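Local coordinates for protein enoyl-CoA hydratase/isomerase (Pseudomonas aeruginosa, PDB 3LAO) that probably hydrates the double bond of an enoyl-CoA thioester, with a steroid side-chain CoA ester, 3-oxochola-4,22-dien-24-oyl-CoA, as the likely substrate, at residues B[108-113]-B[128-133]; B[46-51]-B[92-97]; B[71-76]-B[117-122]; B[31-36]-B[66-71]. All coordinates share one frame; numbering follows the deposited sequence. Where two conformers were deposited one is given.

In the fold
From the N terminus, contact 4 closes first, joining 31-36 to 66-71 around helix 38-53 and strand 59-64. Contact 2 opens inside that loop, at 46-51, and closes at 92-97, so it crosses contact 4. Contact 3 starts at A71, the residue it shares with contact 4, and ends at 117-122, crossing contact 2. Contact 1 pairs strands 108-112 and 129-133 and crosses contact 3 in turn, while following contacts 4 and 2 in series. Bridges link the four: Q113 bonds to F69 and G66, W97 to A119, and F36 to G72 and D74. Together they tie the main sheet to the loops that follow its strands and to helices 38-53 and 119-125.

Contact 1. Residues B[108-113]-B[128-133]; sequences LVVAVQ and DIAVAA
V109 to V112 run parallel to I129 to A132, the strand axes 4.7 Å apart and 12° from alignment, with bonds alternating on one edge of each strand: V110 N gives to I129 O, V131 N to V110 O, V112 N to V131 O, and A133 N to V112 O. At the N-terminal end D128 N reaches L108 O, and the carboxylate of D128 closes the pairing by accepting L108 N at OD2 (2.9 Å). That donor meets OD2 on the anti side, 35° out of the carboxylate plane. R104 forms a salt bridge with the same oxygen, while OD1 accepts NE1 of W163 of a second subunit.

The pair belongs to the main sheet of the crotonase fold; the connection between these strands runs through strand 115-117 of the smaller sheet and helix 119-125, a beta-alpha-beta crossover with that extra strand in it. V110 and A130 touch M124 of that helix. On their face V110 CG1 lies 3.7 Å from A130 CB. With V112 CG1 anti to the carbonyl carbon (chi1 -56°), CG2 falls between the backbone N and that carbon, 3.3 Å from A132 CB, a tight approach. V109 and I129 occupy the other face with A111 and V131; they lie side by side and point the same way, V109 CG2 being 3.8 Å from I129 CB. A200 of helix 196-209 packs on V109 and A111.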
# COMPACT_ATOMS: atom_id res chain seq x y z
N LEU B 108 -12.14 6.04 -14.64
CA LEU B 108 -12.56 7.40 -14.34
C LEU B 108 -11.34 8.26 -14.08
O LEU B 108 -10.43 7.87 -13.37
CB LEU B 108 -13.48 7.39 -13.12
CG LEU B 108 -13.86 8.75 -12.52
CD1 LEU B 108 -14.77 9.44 -13.45
CD2 LEU B 108 -14.58 8.42 -11.27
N VAL B 109 -11.32 9.42 -14.70
CA VAL B 109 -10.24 10.36 -14.53
C VAL B 109 -10.91 11.58 -13.91
O VAL B 109 -12.03 11.93 -14.27
CB VAL B 109 -9.65 10.77 -15.88
CG1 VAL B 109 -8.80 12.05 -15.73
CG2 VAL B 109 -8.85 9.64 -16.47
N VAL B 110 -10.23 12.23 -12.96
CA VAL B 110 -10.83 13.37 -12.34
C VAL B 110 -9.90 14.58 -12.33
O VAL B 110 -8.68 14.46 -12.06
CB VAL B 110 -11.31 13.04 -10.91
CG1 VAL B 110 -10.09 12.75 -9.95
CG2 VAL B 110 -12.13 14.20 -10.41
N ALA B 111 -10.48 15.74 -12.63
CA ALA B 111 -9.78 17.04 -12.55
C ALA B 111 -10.33 17.90 -11.41
O ALA B 111 -11.53 18.14 -11.35
CB ALA B 111 -9.91 17.78 -13.89
N VAL B 112 -9.45 18.40 -10.53
CA VAL B 112 -9.87 19.23 -9.39
C VAL B 112 -9.11 20.55 -9.26
O VAL B 112 -7.90 20.62 -9.47
CB VAL B 112 -9.64 18.53 -8.06
CG1 VAL B 112 -10.33 17.17 -8.00
CG2 VAL B 112 -8.21 18.38 -7.88
N GLN B 113 -9.82 21.57 -8.80
CA GLN B 113 -9.27 22.91 -8.63
C GLN B 113 -9.88 23.62 -7.43
O GLN B 113 -11.04 23.38 -7.06
CB GLN B 113 -9.56 23.76 -9.86
CG GLN B 113 -10.98 24.36 -9.89
CD GLN B 113 -12.04 23.40 -10.41
OE1 GLN B 113 -12.06 22.21 -10.06
NE2 GLN B 113 -12.97 23.93 -11.23
N ASP B 128 -9.15 6.77 -11.16
CA ASP B 128 -7.90 6.12 -11.57
C ASP B 128 -6.77 7.08 -11.89
O ASP B 128 -5.62 6.71 -11.83
CB ASP B 128 -8.22 5.28 -12.77
CG ASP B 128 -9.35 4.35 -12.48
OD1 ASP B 128 -9.31 3.75 -11.38
OD2 ASP B 128 -10.29 4.25 -13.30
N ILE B 129 -7.12 8.29 -12.27
CA ILE B 129 -6.18 9.36 -12.53
C ILE B 129 -6.81 10.62 -11.96
O ILE B 129 -8.02 10.91 -12.18
CB ILE B 129 -6.01 9.64 -14.00
CG1 ILE B 129 -5.63 8.35 -14.76
CG2 ILE B 129 -5.03 10.81 -14.19
CD1 ILE B 129 -4.31 7.76 -14.43
N ALA B 130 -5.99 11.34 -11.21
CA ALA B 130 -6.40 12.56 -10.55
C ALA B 130 -5.42 13.67 -10.85
O ALA B 130 -4.24 13.57 -10.55
CB ALA B 130 -6.55 12.34 -8.99
N VAL B 131 -5.92 14.73 -11.46
CA VAL B 131 -5.13 15.91 -11.73
C VAL B 131 -5.67 17.15 -11.00
O VAL B 131 -6.85 17.46 -11.09
CB VAL B 131 -5.13 16.18 -13.23
CG1 VAL B 131 -4.45 17.50 -13.54
CG2 VAL B 131 -4.45 15.03 -13.95
N ALA B 132 -4.78 17.86 -10.32
CA ALA B 132 -5.15 19.04 -9.56
C ALA B 132 -4.35 20.28 -9.98
O ALA B 132 -3.17 20.21 -10.32
CB ALA B 132 -4.97 18.80 -8.06
N ALA B 133 -5.03 21.42 -9.93
CA ALA B 133 -4.42 22.73 -10.13
C ALA B 133 -3.52 23.02 -8.94
O ALA B 133 -3.89 22.73 -7.80
CB ALA B 133 -5.52 23.81 -10.21

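Contact 2. Residues B[46-51]-B[92-97]; sequences LAMGEY and GGVDPW
The pyrrolidine ring of P96 meets M48, a selenomethionine here, whose methyl CE lies 4.2 Å from P96 CB; with M48 modelled in two conformers, the position of this methyl is doubtful. Next along the loop, the indole of W97 carries D95 OD1 at its edge, in plane, where that oxygen also accepts W97 N in a weak bond (130°). NE1 of the indole donates to A119 O, and F36 meets the ring edge-to-face.

V94 carries the centre of the contact. Its CB sits 3.9 Å from M48 CB, and since CG1 is anti to the backbone N (chi1 175°), CG2 falls beside that N and lies against the helix backbone, 3.6 Å from G49 CA. G49 bears no side chain, and the loop backbone comes equally near there: G92 O is also 3.6 Å from G49 CA. L46 reaches the same carbonyl with the tip of one branch, CD2 to G92 O being 3.8 Å.

The loop thus lies along helix 38-53, one of the helices of the crotonase fold. A glycerol, probably from the crystallisation liquor, is about 4 Å from the V94 side chain. The absence of hydrogen bonds between 46-51 and 92-97 themselves implies that these two pieces meet by van der Waals packing, the polar tie being the V94-A45 backbone bond one residue before the helical segment.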
# COMPACT_ATOMS: atom_id res chain seq x y z
N LEU B 46 -26.52 9.04 -11.30
CA LEU B 46 -27.19 8.74 -12.59
C LEU B 46 -26.30 8.94 -13.82
O LEU B 46 -26.36 8.15 -14.75
CB LEU B 46 -28.49 9.53 -12.76
CG LEU B 46 -29.67 9.00 -11.95
CD1 LEU B 46 -30.90 9.87 -12.15
CD2 LEU B 46 -30.01 7.54 -12.27
N ALA B 47 -25.51 10.01 -13.81
CA ALA B 47 -24.49 10.25 -14.82
C ALA B 47 -23.46 9.10 -14.86
O ALA B 47 -23.06 8.67 -15.95
CB ALA B 47 -23.80 11.58 -14.56
N MSE B 48 -23.02 8.60 -13.71
CA MSE B 48 -22.12 7.45 -13.73
C MSE B 48 -22.79 6.19 -14.27
O MSE B 48 -22.22 5.49 -15.08
CB MSE B 48 -21.50 7.18 -12.37
CG MSE B 48 -20.04 6.83 -12.50
SE MSE B 48 -18.97 8.42 -12.86
CE MSE B 48 -18.78 9.10 -11.03
N GLY B 49 -24.01 5.92 -13.81
CA GLY B 49 -24.77 4.78 -14.31
C GLY B 49 -24.88 4.84 -15.83
O GLY B 49 -24.73 3.84 -16.53
N GLU B 50 -25.11 6.02 -16.36
CA GLU B 50 -25.27 6.15 -17.79
C GLU B 50 -23.93 5.94 -18.55
O GLU B 50 -23.91 5.34 -19.65
CB GLU B 50 -25.96 7.48 -18.13
CG GLU B 50 -25.49 8.12 -19.46
CD GLU B 50 -26.11 9.52 -19.76
OE1 GLU B 50 -26.39 10.30 -18.78
OE2 GLU B 50 -26.30 9.82 -20.98
N TYR B 51 -22.82 6.42 -17.98
CA TYR B 51 -21.48 6.10 -18.48
C TYR B 51 -21.28 4.57 -18.51
O TYR B 51 -20.88 4.02 -19.51
CB TYR B 51 -20.40 6.74 -17.60
CG TYR B 51 -18.96 6.22 -17.82
CD1 TYR B 51 -18.36 6.29 -19.06
CD2 TYR B 51 -18.19 5.73 -16.75
CE1 TYR B 51 -17.06 5.83 -19.27
CE2 TYR B 51 -16.90 5.28 -16.93
CZ TYR B 51 -16.34 5.33 -18.21
OH TYR B 51 -15.06 4.90 -18.41
N GLY B 92 -30.14 1.99 -11.05
CA GLY B 92 -29.28 2.35 -12.16
C GLY B 92 -28.49 3.65 -11.98
O GLY B 92 -28.10 4.28 -12.95
N GLY B 93 -28.27 4.06 -10.73
CA GLY B 93 -27.18 4.98 -10.45
C GLY B 93 -26.02 4.12 -9.99
O GLY B 93 -26.23 3.00 -9.55
N VAL B 94 -24.81 4.63 -10.11
CA VAL B 94 -23.60 4.01 -9.53
C VAL B 94 -23.04 5.00 -8.50
O VAL B 94 -22.96 6.20 -8.78
CB VAL B 94 -22.55 3.82 -10.63
CG1 VAL B 94 -21.24 3.29 -10.07
CG2 VAL B 94 -23.10 2.92 -11.75
N ASP B 95 -22.69 4.53 -7.32
CA ASP B 95 -22.12 5.36 -6.26
C ASP B 95 -20.78 5.98 -6.70
O ASP B 95 -19.82 5.26 -6.96
CB ASP B 95 -21.94 4.52 -5.01
CG ASP B 95 -21.41 5.31 -3.83
OD1 ASP B 95 -21.16 6.51 -4.01
OD2 ASP B 95 -21.26 4.74 -2.73
N PRO B 96 -20.73 7.31 -6.84
CA PRO B 96 -19.50 8.03 -7.14
C PRO B 96 -18.40 7.72 -6.14
O PRO B 96 -17.26 7.59 -6.53
CB PRO B 96 -19.92 9.50 -6.98
CG PRO B 96 -21.36 9.47 -7.42
CD PRO B 96 -21.90 8.21 -6.82
N TRP B 97 -18.76 7.62 -4.87
CA TRP B 97 -17.82 7.27 -3.84
C TRP B 97 -17.35 5.82 -3.83
O TRP B 97 -16.50 5.45 -3.03
CB TRP B 97 -18.38 7.71 -2.51
CG TRP B 97 -18.18 9.20 -2.41
CD1 TRP B 97 -17.11 9.84 -1.91
CD2 TRP B 97 -19.05 10.22 -2.93
NE1 TRP B 97 -17.25 11.19 -2.04
CE2 TRP B 97 -18.43 11.45 -2.67
CE3 TRP B 97 -20.28 10.20 -3.59
CZ2 TRP B 97 -19.01 12.67 -3.03
CZ3 TRP B 97 -20.85 11.40 -3.96
CH2 TRP B 97 -20.22 12.62 -3.68

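Contact 3. Residues B[71-76]-B[117-122]; sequences AGLDLM and WTAGIE
W117 touches A71 along the first half of its side chain, where strand 115-117 turns into helix 119-125 of the crotonase fold. Its CB is the atom nearest to A71, 3.2 Å from A71 O. The torsion sets CG anti to the carbonyl carbon, beside the backbone N (chi1 -69°), and CG lies 3.8 Å from A71 O. At CD1 the ring meets A71 CA at 3.7 Å, with the A71 methyl CB at 4.1 Å; A71 O lies at the ring edge, in plane. The side chain's contact with 71-76 ends at CD1, and the rest of the ring continues to R137 and A139 of strand 137-139 and to E175 of strand 175-177.

The backbone of W117 continues the contact. Its O accepts G120 N in the first turn of the helix and approaches G72 CA to 3.8 Å. On the 71-76 side, the loop leads into helix 75-78, where D74 is the N-cap and OD1 takes E77 N.

In enzymes of this family two backbone N-H groups, one from each of these regions, form the oxyanion hole that holds the thioester carbonyl. By that comparison L73 N and A119 N, 5.2 Å apart, are the probable pair here; the spacing is consistent with an oxygen placed between them. Beside them the side chains meet tip to tip: L73 CD2 lies 3.8 Å from A119 CB.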
# COMPACT_ATOMS: atom_id res chain seq x y z
N ALA B 71 -17.20 22.02 -1.96
CA ALA B 71 -17.12 22.40 -0.55
C ALA B 71 -17.56 21.25 0.34
O ALA B 71 -17.59 21.39 1.57
CB ALA B 71 -17.94 23.65 -0.26
N GLY B 72 -17.89 20.11 -0.26
CA GLY B 72 -18.34 18.95 0.50
C GLY B 72 -19.86 18.81 0.49
O GLY B 72 -20.54 19.32 -0.38
N LEU B 73 -20.39 18.09 1.47
CA LEU B 73 -21.82 17.92 1.59
C LEU B 73 -22.51 19.19 2.05
O LEU B 73 -21.93 19.99 2.78
CB LEU B 73 -22.14 16.83 2.59
CG LEU B 73 -21.48 15.54 2.20
CD1 LEU B 73 -22.17 14.46 2.95
CD2 LEU B 73 -21.61 15.33 0.70
N ASP B 74 -23.76 19.36 1.59
CA ASP B 74 -24.65 20.41 2.07
C ASP B 74 -25.40 19.83 3.27
O ASP B 74 -26.49 19.32 3.10
CB ASP B 74 -25.66 20.77 0.98
CG ASP B 74 -26.51 21.99 1.32
OD1 ASP B 74 -26.89 22.13 2.50
OD2 ASP B 74 -26.80 22.80 0.42
N LEU B 75 -24.82 19.90 4.46
CA LEU B 75 -25.41 19.26 5.65
C LEU B 75 -26.82 19.78 5.99
O LEU B 75 -27.68 19.00 6.39
CB LEU B 75 -24.49 19.37 6.86
CG LEU B 75 -23.22 18.58 6.62
CD1 LEU B 75 -22.16 18.90 7.66
CD2 LEU B 75 -23.51 17.08 6.54
N MSE B 76 -27.03 21.09 5.84
CA MSE B 76 -28.36 21.67 6.04
C MSE B 76 -29.45 21.00 5.18
O MSE B 76 -30.49 20.56 5.69
CB MSE B 76 -28.32 23.19 5.82
CG MSE B 76 -27.90 23.99 7.05
SE MSE B 76 -29.38 24.30 8.31
CE MSE B 76 -28.44 25.25 9.73
N TRP B 117 -13.17 19.96 -0.19
CA TRP B 117 -13.45 19.64 1.21
C TRP B 117 -13.98 18.21 1.35
O TRP B 117 -14.72 17.73 0.49
CB TRP B 117 -14.44 20.63 1.80
CG TRP B 117 -13.88 22.01 1.98
CD1 TRP B 117 -14.59 23.17 2.07
CD2 TRP B 117 -12.50 22.37 2.08
NE1 TRP B 117 -13.73 24.24 2.22
CE2 TRP B 117 -12.44 23.77 2.23
CE3 TRP B 117 -11.31 21.64 2.05
CZ2 TRP B 117 -11.24 24.45 2.36
CZ3 TRP B 117 -10.11 22.32 2.18
CH2 TRP B 117 -10.08 23.72 2.33
N THR B 118 -13.61 17.55 2.43
CA THR B 118 -14.34 16.38 2.91
C THR B 118 -14.66 15.43 1.76
O THR B 118 -13.86 14.56 1.41
CB THR B 118 -15.64 16.78 3.61
OG1 THR B 118 -15.66 18.19 3.84
CG2 THR B 118 -15.77 16.06 4.95
N ALA B 119 -15.84 15.60 1.17
CA ALA B 119 -16.41 14.58 0.30
C ALA B 119 -15.70 14.55 -1.05
O ALA B 119 -15.82 13.58 -1.80
CB ALA B 119 -17.90 14.83 0.10
N GLY B 120 -14.96 15.61 -1.35
CA GLY B 120 -14.28 15.74 -2.62
C GLY B 120 -12.99 14.94 -2.67
O GLY B 120 -12.66 14.33 -3.68
N ILE B 121 -12.25 14.97 -1.56
CA ILE B 121 -11.10 14.08 -1.39
C ILE B 121 -11.47 12.64 -1.73
O ILE B 121 -10.85 12.02 -2.59
CB ILE B 121 -10.56 14.13 0.05
CG1 ILE B 121 -10.02 15.53 0.36
CG2 ILE B 121 -9.47 13.09 0.25
CD1 ILE B 121 -9.54 15.70 1.78
N GLU B 122 -12.48 12.11 -1.05
CA GLU B 122 -12.86 10.71 -1.20
C GLU B 122 -13.34 10.47 -2.62
O GLU B 122 -13.14 9.41 -3.19
CB GLU B 122 -13.95 10.33 -0.20
CG GLU B 122 -13.59 9.08 0.65
CD GLU B 122 -13.91 7.73 -0.07
OE1 GLU B 122 -13.03 7.18 -0.78
OE2 GLU B 122 -15.05 7.20 0.08

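Contact 4. Residues B[31-36]-B[66-71]; sequences GKRNAF and GEHFTA
R33 and H68 bury the most surface in this contact, lying side by side and pointing the same way. The arginine passes over one face of the imidazole: its CD stands 3.8 Å above the ring plane, offset toward the rim, in a CH-pi contact. NE follows over the same ring, 3.0 Å from H68 CD2, and the guanidinium stands steeply on the ring, the two planes 79° apart, with NH2 still 3.2 Å from H68 NE2. H68 therefore meets an edge of the guanidinium and not its flat side, so the two groups do not stack. Bends in the arginine chain at chi2 and chi3 carry it over the imidazole.

The backbone of R33 engages as well, its O accepting A71 N at 3.0 Å with a bent N-H...O angle of 135°. T70 completes the group. With OG1 anti to its backbone N (chi1 -177°), the hydroxyl donates to N34 O over 2.7 Å, arriving above the carbonyl plane and not on a lone pair, and it also accepts G72 N. One oxygen thus bonds to both loops. F36 crosses T70 at about a right angle, CE1 lying 3.3 Å from OG1.

These loops follow strands 22-27 and 59-64, neighbours in the main sheet of the crotonase fold. F36, from the 31-36 loop, packs on L41 and L44 of helix 38-53, while H68 packs against T115 of strand 115-117.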
# COMPACT_ATOMS: atom_id res chain seq x y z
N GLY B 31 -22.49 28.15 -7.87
CA GLY B 31 -23.13 29.13 -7.01
C GLY B 31 -23.05 28.76 -5.54
O GLY B 31 -23.02 29.63 -4.68
N LYS B 32 -23.01 27.46 -5.23
CA LYS B 32 -22.77 27.08 -3.85
C LYS B 32 -21.44 26.35 -3.66
O LYS B 32 -21.30 25.49 -2.79
CB LYS B 32 -23.93 26.23 -3.31
CG LYS B 32 -25.31 26.57 -3.83
CD LYS B 32 -25.77 27.95 -3.42
CE LYS B 32 -26.01 28.01 -1.94
NZ LYS B 32 -26.60 29.34 -1.57
N ARG B 33 -20.45 26.66 -4.49
CA ARG B 33 -19.16 25.97 -4.39
C ARG B 33 -19.28 24.47 -4.57
O ARG B 33 -18.46 23.68 -4.06
CB ARG B 33 -18.47 26.29 -3.07
CG ARG B 33 -18.25 27.77 -2.92
CD ARG B 33 -16.92 28.04 -2.31
NE ARG B 33 -16.24 29.14 -2.97
CZ ARG B 33 -15.93 30.28 -2.38
NH1 ARG B 33 -16.25 30.49 -1.10
NH2 ARG B 33 -15.29 31.22 -3.06
N ASN B 34 -20.30 24.08 -5.33
CA ASN B 34 -20.54 22.67 -5.58
C ASN B 34 -20.70 21.85 -4.30
O ASN B 34 -20.31 20.66 -4.27
CB ASN B 34 -19.44 22.09 -6.48
CG ASN B 34 -19.57 22.58 -7.93
OD1 ASN B 34 -18.56 22.82 -8.62
ND2 ASN B 34 -20.82 22.72 -8.39
N ALA B 35 -21.24 22.48 -3.25
CA ALA B 35 -21.71 21.71 -2.11
C ALA B 35 -22.78 20.68 -2.58
O ALA B 35 -23.64 21.02 -3.38
CB ALA B 35 -22.26 22.63 -1.03
N PHE B 36 -22.70 19.43 -2.15
CA PHE B 36 -23.63 18.40 -2.64
C PHE B 36 -24.94 18.35 -1.83
O PHE B 36 -24.94 17.99 -0.64
CB PHE B 36 -23.01 17.00 -2.57
CG PHE B 36 -21.98 16.71 -3.62
CD1 PHE B 36 -20.64 17.06 -3.42
CD2 PHE B 36 -22.34 16.03 -4.80
CE1 PHE B 36 -19.66 16.76 -4.38
CE2 PHE B 36 -21.37 15.72 -5.76
CZ PHE B 36 -20.03 16.10 -5.55
N GLY B 66 -16.86 26.14 -12.54
CA GLY B 66 -16.60 27.16 -11.53
C GLY B 66 -15.15 27.14 -11.10
O GLY B 66 -14.30 26.63 -11.83
N GLU B 67 -14.89 27.69 -9.92
CA GLU B 67 -13.53 27.85 -9.40
C GLU B 67 -13.25 26.81 -8.32
O GLU B 67 -12.13 26.71 -7.82
CB GLU B 67 -13.33 29.27 -8.84
CG GLU B 67 -13.36 30.39 -9.91
CD GLU B 67 -13.54 31.81 -9.33
OE1 GLU B 67 -14.51 32.05 -8.58
OE2 GLU B 67 -12.71 32.70 -9.66
N HIS B 68 -14.26 26.03 -7.98
CA HIS B 68 -14.15 25.12 -6.85
C HIS B 68 -14.67 23.74 -7.11
O HIS B 68 -15.82 23.55 -7.47
CB HIS B 68 -14.88 25.73 -5.65
CG HIS B 68 -14.27 27.02 -5.20
ND1 HIS B 68 -13.07 27.06 -4.51
CD2 HIS B 68 -14.64 28.30 -5.41
CE1 HIS B 68 -12.75 28.33 -4.28
NE2 HIS B 68 -13.69 29.10 -4.81
N PHE B 69 -13.81 22.75 -6.91
CA PHE B 69 -14.25 21.38 -7.09
C PHE B 69 -15.46 21.04 -6.20
O PHE B 69 -16.54 20.78 -6.73
CB PHE B 69 -13.10 20.41 -6.91
CG PHE B 69 -13.46 19.00 -7.29
CD1 PHE B 69 -13.70 18.68 -8.60
CD2 PHE B 69 -13.55 18.01 -6.33
CE1 PHE B 69 -14.06 17.39 -8.95
CE2 PHE B 69 -13.87 16.72 -6.68
CZ PHE B 69 -14.13 16.42 -7.99
N THR B 70 -15.29 21.05 -4.88
CA THR B 70 -16.46 20.90 -4.00
C THR B 70 -16.20 21.35 -2.57
O THR B 70 -15.13 21.09 -2.02
CB THR B 70 -17.03 19.47 -3.97
OG1 THR B 70 -18.19 19.45 -3.14
CG2 THR B 70 -16.04 18.52 -3.37
N ALA B 71 -17.20 22.02 -1.96
CA ALA B 71 -17.12 22.40 -0.55
C ALA B 71 -17.56 21.25 0.34
O ALA B 71 -17.59 21.39 1.57
CB ALA B 71 -17.94 23.65 -0.26